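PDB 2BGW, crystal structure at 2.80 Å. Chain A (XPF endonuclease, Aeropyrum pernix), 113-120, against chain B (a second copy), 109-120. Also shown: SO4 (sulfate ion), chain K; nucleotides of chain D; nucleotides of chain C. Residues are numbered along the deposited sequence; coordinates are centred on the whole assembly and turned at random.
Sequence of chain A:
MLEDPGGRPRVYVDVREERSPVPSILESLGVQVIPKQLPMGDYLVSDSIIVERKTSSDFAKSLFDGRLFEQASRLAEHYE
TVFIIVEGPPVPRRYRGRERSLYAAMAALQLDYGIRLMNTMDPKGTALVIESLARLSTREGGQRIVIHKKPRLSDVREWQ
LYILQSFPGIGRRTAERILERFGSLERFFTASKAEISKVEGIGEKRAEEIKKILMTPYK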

# COMPACT_ATOMS: atom_id res chain seq x y z
N TYR A 113 1.35 -9.73 2.92
CA TYR A 113 2.12 -8.51 2.89
C TYR A 113 1.45 -7.33 3.60
O TYR A 113 1.79 -6.17 3.32
CB TYR A 113 2.44 -8.11 1.46
CG TYR A 113 2.67 -9.20 0.43
CD1 TYR A 113 1.65 -9.56 -0.44
CD2 TYR A 113 3.92 -9.79 0.25
CE1 TYR A 113 1.82 -10.51 -1.44
CE2 TYR A 113 4.12 -10.76 -0.77
CZ TYR A 113 3.04 -11.12 -1.61
OH TYR A 113 3.14 -12.08 -2.62
N GLY A 114 0.52 -7.59 4.51
CA GLY A 114 -0.21 -6.54 5.20
C GLY A 114 -0.95 -5.49 4.37
O GLY A 114 -1.29 -4.43 4.90
N ILE A 115 -1.20 -5.74 3.08
CA ILE A 115 -1.90 -4.76 2.26
C ILE A 115 -3.28 -4.60 2.82
O ILE A 115 -3.77 -5.48 3.52
CB ILE A 115 -1.93 -5.16 0.79
CG1 ILE A 115 -0.63 -4.79 0.11
CG2 ILE A 115 -3.01 -4.42 0.02
CD1 ILE A 115 0.23 -5.99 -0.21
N ARG A 116 -3.89 -3.44 2.55
CA ARG A 116 -5.23 -3.09 3.06
C ARG A 116 -6.20 -2.89 1.91
O ARG A 116 -5.86 -2.23 0.91
CB ARG A 116 -5.17 -1.85 3.96
CG ARG A 116 -4.48 -2.13 5.25
CD ARG A 116 -4.20 -0.92 6.06
NE ARG A 116 -3.70 -1.28 7.38
CZ ARG A 116 -4.49 -1.60 8.40
NH1 ARG A 116 -5.80 -1.60 8.24
NH2 ARG A 116 -3.98 -1.93 9.58
N LEU A 117 -7.38 -3.48 2.03
CA LEU A 117 -8.37 -3.45 0.95
C LEU A 117 -9.52 -2.58 1.33
O LEU A 117 -9.93 -2.60 2.48
CB LEU A 117 -8.90 -4.84 0.64
CG LEU A 117 -7.89 -5.84 0.10
CD1 LEU A 117 -8.48 -7.23 0.17
CD2 LEU A 117 -7.43 -5.52 -1.32
N MET A 118 -9.99 -1.79 0.37
CA MET A 118 -11.26 -1.10 0.51
C MET A 118 -12.06 -1.48 -0.72
O MET A 118 -11.50 -1.51 -1.83
CB MET A 118 -11.09 0.42 0.49
CG MET A 118 -10.16 1.00 1.53
SD MET A 118 -10.89 1.60 3.07
CE MET A 118 -12.52 2.09 2.54
N ASN A 119 -13.34 -1.76 -0.56
CA ASN A 119 -14.19 -1.94 -1.72
C ASN A 119 -15.05 -0.70 -1.98
O ASN A 119 -15.80 -0.29 -1.10
CB ASN A 119 -15.06 -3.21 -1.60
CG ASN A 119 -15.91 -3.48 -2.86
OD1 ASN A 119 -17.14 -3.62 -2.81
ND2 ASN A 119 -15.24 -3.50 -4.02
N THR A 120 -14.95 -0.08 -3.15
CA THR A 120 -15.85 1.03 -3.46
C THR A 120 -16.90 0.65 -4.54
O THR A 120 -16.73 -0.35 -5.26
CB THR A 120 -15.08 2.31 -3.89
OG1 THR A 120 -14.43 2.10 -5.14
CG2 THR A 120 -14.03 2.68 -2.89
N LEU B 109 -11.77 3.45 10.14
CA LEU B 109 -11.60 2.16 10.78
C LEU B 109 -10.20 1.64 10.50
O LEU B 109 -9.53 1.14 11.40
CB LEU B 109 -12.69 1.16 10.39
CG LEU B 109 -14.05 1.38 11.04
CD1 LEU B 109 -15.11 0.72 10.20
CD2 LEU B 109 -14.08 0.84 12.44
N GLN B 110 -9.73 1.80 9.27
CA GLN B 110 -8.39 1.35 8.92
C GLN B 110 -7.20 2.18 9.45
O GLN B 110 -6.26 1.62 10.02
CB GLN B 110 -8.29 1.14 7.44
CG GLN B 110 -9.36 0.26 6.92
CD GLN B 110 -8.88 -0.64 5.85
OE1 GLN B 110 -7.92 -1.38 6.03
NE2 GLN B 110 -9.55 -0.60 4.70
N LEU B 111 -7.21 3.50 9.27
CA LEU B 111 -6.10 4.32 9.76
C LEU B 111 -6.08 4.58 11.27
O LEU B 111 -5.01 4.68 11.82
CB LEU B 111 -6.04 5.66 9.04
CG LEU B 111 -5.83 5.61 7.55
CD1 LEU B 111 -5.77 7.01 7.03
CD2 LEU B 111 -4.57 4.86 7.24
N ASP B 112 -7.22 4.73 11.94
CA ASP B 112 -7.19 4.96 13.39
C ASP B 112 -7.40 3.76 14.26
O ASP B 112 -7.29 3.88 15.45
CB ASP B 112 -8.29 5.88 13.84
CG ASP B 112 -8.13 7.25 13.34
OD1 ASP B 112 -7.07 7.52 12.74
OD2 ASP B 112 -9.08 8.06 13.54
N TYR B 113 -7.80 2.62 13.72
CA TYR B 113 -8.06 1.46 14.55
C TYR B 113 -7.28 0.30 14.03
O TYR B 113 -7.12 -0.71 14.71
CB TYR B 113 -9.54 1.10 14.56
CG TYR B 113 -10.38 2.00 15.43
CD1 TYR B 113 -11.16 3.00 14.86
CD2 TYR B 113 -10.39 1.85 16.82
CE1 TYR B 113 -11.93 3.83 15.66
CE2 TYR B 113 -11.15 2.68 17.63
CZ TYR B 113 -11.92 3.66 17.04
OH TYR B 113 -12.68 4.49 17.82
N GLY B 114 -6.79 0.45 12.81
CA GLY B 114 -5.92 -0.54 12.23
C GLY B 114 -6.71 -1.70 11.71
O GLY B 114 -6.16 -2.60 11.14
N ILE B 115 -8.02 -1.66 11.92
CA ILE B 115 -8.93 -2.69 11.50
C ILE B 115 -8.91 -2.91 9.98
O ILE B 115 -8.80 -1.97 9.20
CB ILE B 115 -10.31 -2.30 12.00
CG1 ILE B 115 -10.42 -2.69 13.46
CG2 ILE B 115 -11.44 -2.93 11.20
CD1 ILE B 115 -11.53 -1.95 14.15
N ARG B 116 -9.03 -4.16 9.57
CA ARG B 116 -9.05 -4.50 8.16
C ARG B 116 -10.42 -4.87 7.68
O ARG B 116 -11.14 -5.60 8.34
CB ARG B 116 -8.07 -5.63 7.88
CG ARG B 116 -6.67 -5.29 8.32
CD ARG B 116 -5.74 -6.42 8.08
NE ARG B 116 -4.67 -5.96 7.20
CZ ARG B 116 -3.55 -5.43 7.64
NH1 ARG B 116 -3.37 -5.32 8.95
NH2 ARG B 116 -2.64 -5.02 6.79
N LEU B 117 -10.78 -4.38 6.52
CA LEU B 117 -12.09 -4.65 5.99
C LEU B 117 -12.05 -5.62 4.83
O LEU B 117 -11.13 -5.59 4.01
CB LEU B 117 -12.68 -3.37 5.48
CG LEU B 117 -12.75 -2.27 6.51
CD1 LEU B 117 -13.40 -1.12 5.82
CD2 LEU B 117 -13.56 -2.69 7.72
N MET B 118 -13.06 -6.46 4.72
CA MET B 118 -13.25 -7.13 3.46
C MET B 118 -14.65 -6.78 3.06
O MET B 118 -15.48 -6.43 3.89
CB MET B 118 -13.09 -8.64 3.62
CG MET B 118 -11.86 -9.05 4.42
SD MET B 118 -10.50 -9.63 3.42
CE MET B 118 -10.91 -8.92 1.83
N ASN B 119 -14.93 -6.84 1.77
CA ASN B 119 -16.30 -6.77 1.34
C ASN B 119 -16.63 -8.02 0.53
O ASN B 119 -16.03 -8.28 -0.51
CB ASN B 119 -16.52 -5.51 0.51
CG ASN B 119 -17.94 -5.41 -0.01
OD1 ASN B 119 -18.20 -5.60 -1.20
ND2 ASN B 119 -18.89 -5.14 0.89
N THR B 120 -17.57 -8.81 1.01
CA THR B 120 -18.04 -9.98 0.28
C THR B 120 -19.43 -9.68 -0.25
O THR B 120 -20.06 -8.74 0.18
CB THR B 120 -18.08 -11.19 1.20
OG1 THR B 120 -18.93 -10.90 2.30
CG2 THR B 120 -16.71 -11.54 1.70
S SO4 K . -0.52 -3.71 10.45
O1 SO4 K . -0.64 -5.06 9.89
O2 SO4 K . 0.89 -3.51 10.77
O3 SO4 K . -0.90 -2.70 9.43
O4 SO4 K . -1.32 -3.60 11.69
O5' DT D 1 -2.63 -7.78 9.35
C5' DT D 1 -1.40 -8.06 10.00
C4' DT D 1 -0.60 -8.97 9.12
O4' DT D 1 0.01 -8.25 8.02
C3' DT D 1 0.54 -9.48 9.94
O3' DT D 1 0.47 -10.85 10.00
C2' DT D 1 1.83 -9.02 9.26
C1' DT D 1 1.35 -8.68 7.88
N1 DT D 1 2.16 -7.61 7.31
C2 DT D 1 3.18 -7.93 6.43
O2 DT D 1 3.48 -9.05 6.08
N3 DT D 1 3.88 -6.86 5.93
C4 DT D 1 3.65 -5.53 6.26
O4 DT D 1 4.33 -4.65 5.76
C5 DT D 1 2.57 -5.26 7.19
C7 DT D 1 2.29 -3.86 7.69
C6 DT D 1 1.88 -6.30 7.67
P DA C 15 12.90 -9.46 -1.85
OP1 DA C 15 13.61 -10.59 -2.48
OP2 DA C 15 12.88 -8.14 -2.53
O5' DA C 15 11.40 -9.94 -1.61
C5' DA C 15 11.25 -11.22 -0.98
C4' DA C 15 9.85 -11.38 -0.45
O4' DA C 15 9.62 -10.36 0.57
C3' DA C 15 8.80 -11.13 -1.54
O3' DA C 15 8.13 -12.34 -1.89
C2' DA C 15 7.86 -10.08 -0.94
C1' DA C 15 8.24 -10.06 0.54
N9 DA C 15 7.91 -8.76 1.12
C8 DA C 15 8.28 -7.52 0.67
N7 DA C 15 7.77 -6.54 1.38
C5 DA C 15 7.01 -7.17 2.36
C6 DA C 15 6.20 -6.68 3.41
N6 DA C 15 6.04 -5.37 3.68
N1 DA C 15 5.56 -7.59 4.17
C2 DA C 15 5.74 -8.88 3.89
N3 DA C 15 6.46 -9.46 2.92
C4 DA C 15 7.07 -8.54 2.19

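How do two arginines come to lie against each other? Arg A116 and Arg B116 face each other across the two strands, which cross at 41°, and their guanidinium groups stack with centres 4.0 Å apart. Arg A116 NH2 and Arg B116 NH1, like charges, are 3.5 Å apart. A sulfate ion joins them: Arg A116 NH2 donates to sulfate O3 at 3.2 Å and Arg B116 NH1 to sulfate O1 at 2.9 Å, so its negative charge offsets the repulsion. The stretches bury 582 Å² between them, both sides summed, and Arg A116 contributes most, with 119 Å² covered.

Why does Arg A116 reach so far? Its CA-to-CB bond points sideways, but an m, t, t chain with chi4 at -84° carries the guanidinium to the turn after the chain B helix. There NH2 of Arg A116 donates to Gly B114 O at 2.8 Å, while its NH1 bonds Gln B110 OE1 at 3.1 Å and, weakly, Ile B115 O at 3.2 Å. Gly B114 suits the turn because its positive phi of 79° favours glycine. Arg B116 differs at chi3, which lies between wells at 121°; its NH2 makes a weak hydrogen bond to Ile A115 O at 3.5 Å, though the placing of that NH2 is less certain.

What does Gln B110 add? Its CA-to-CB bond points toward the chain A stretch, and chi1 m with chi2 off-rotamer at -143° presents both ends of its amide. While OE1 accepts from Arg A116, NE2 of Gln B110 donates to Leu A117 O at 3.0 Å, satisfying a strand carbonyl.

What closes the contact farther along the strands? Leu A117, in the m, t rotamer, packs its CD1 against Met B118 CE at 3.4 Å; the flexible methionine turns its end nearer although its CB points away. Asn A119 and Asn B119, both t at chi1, bring their OD1 atoms within 2.8 Å, two acceptors without a hydrogen bond, while each ND2 is bonded elsewhere in the structure.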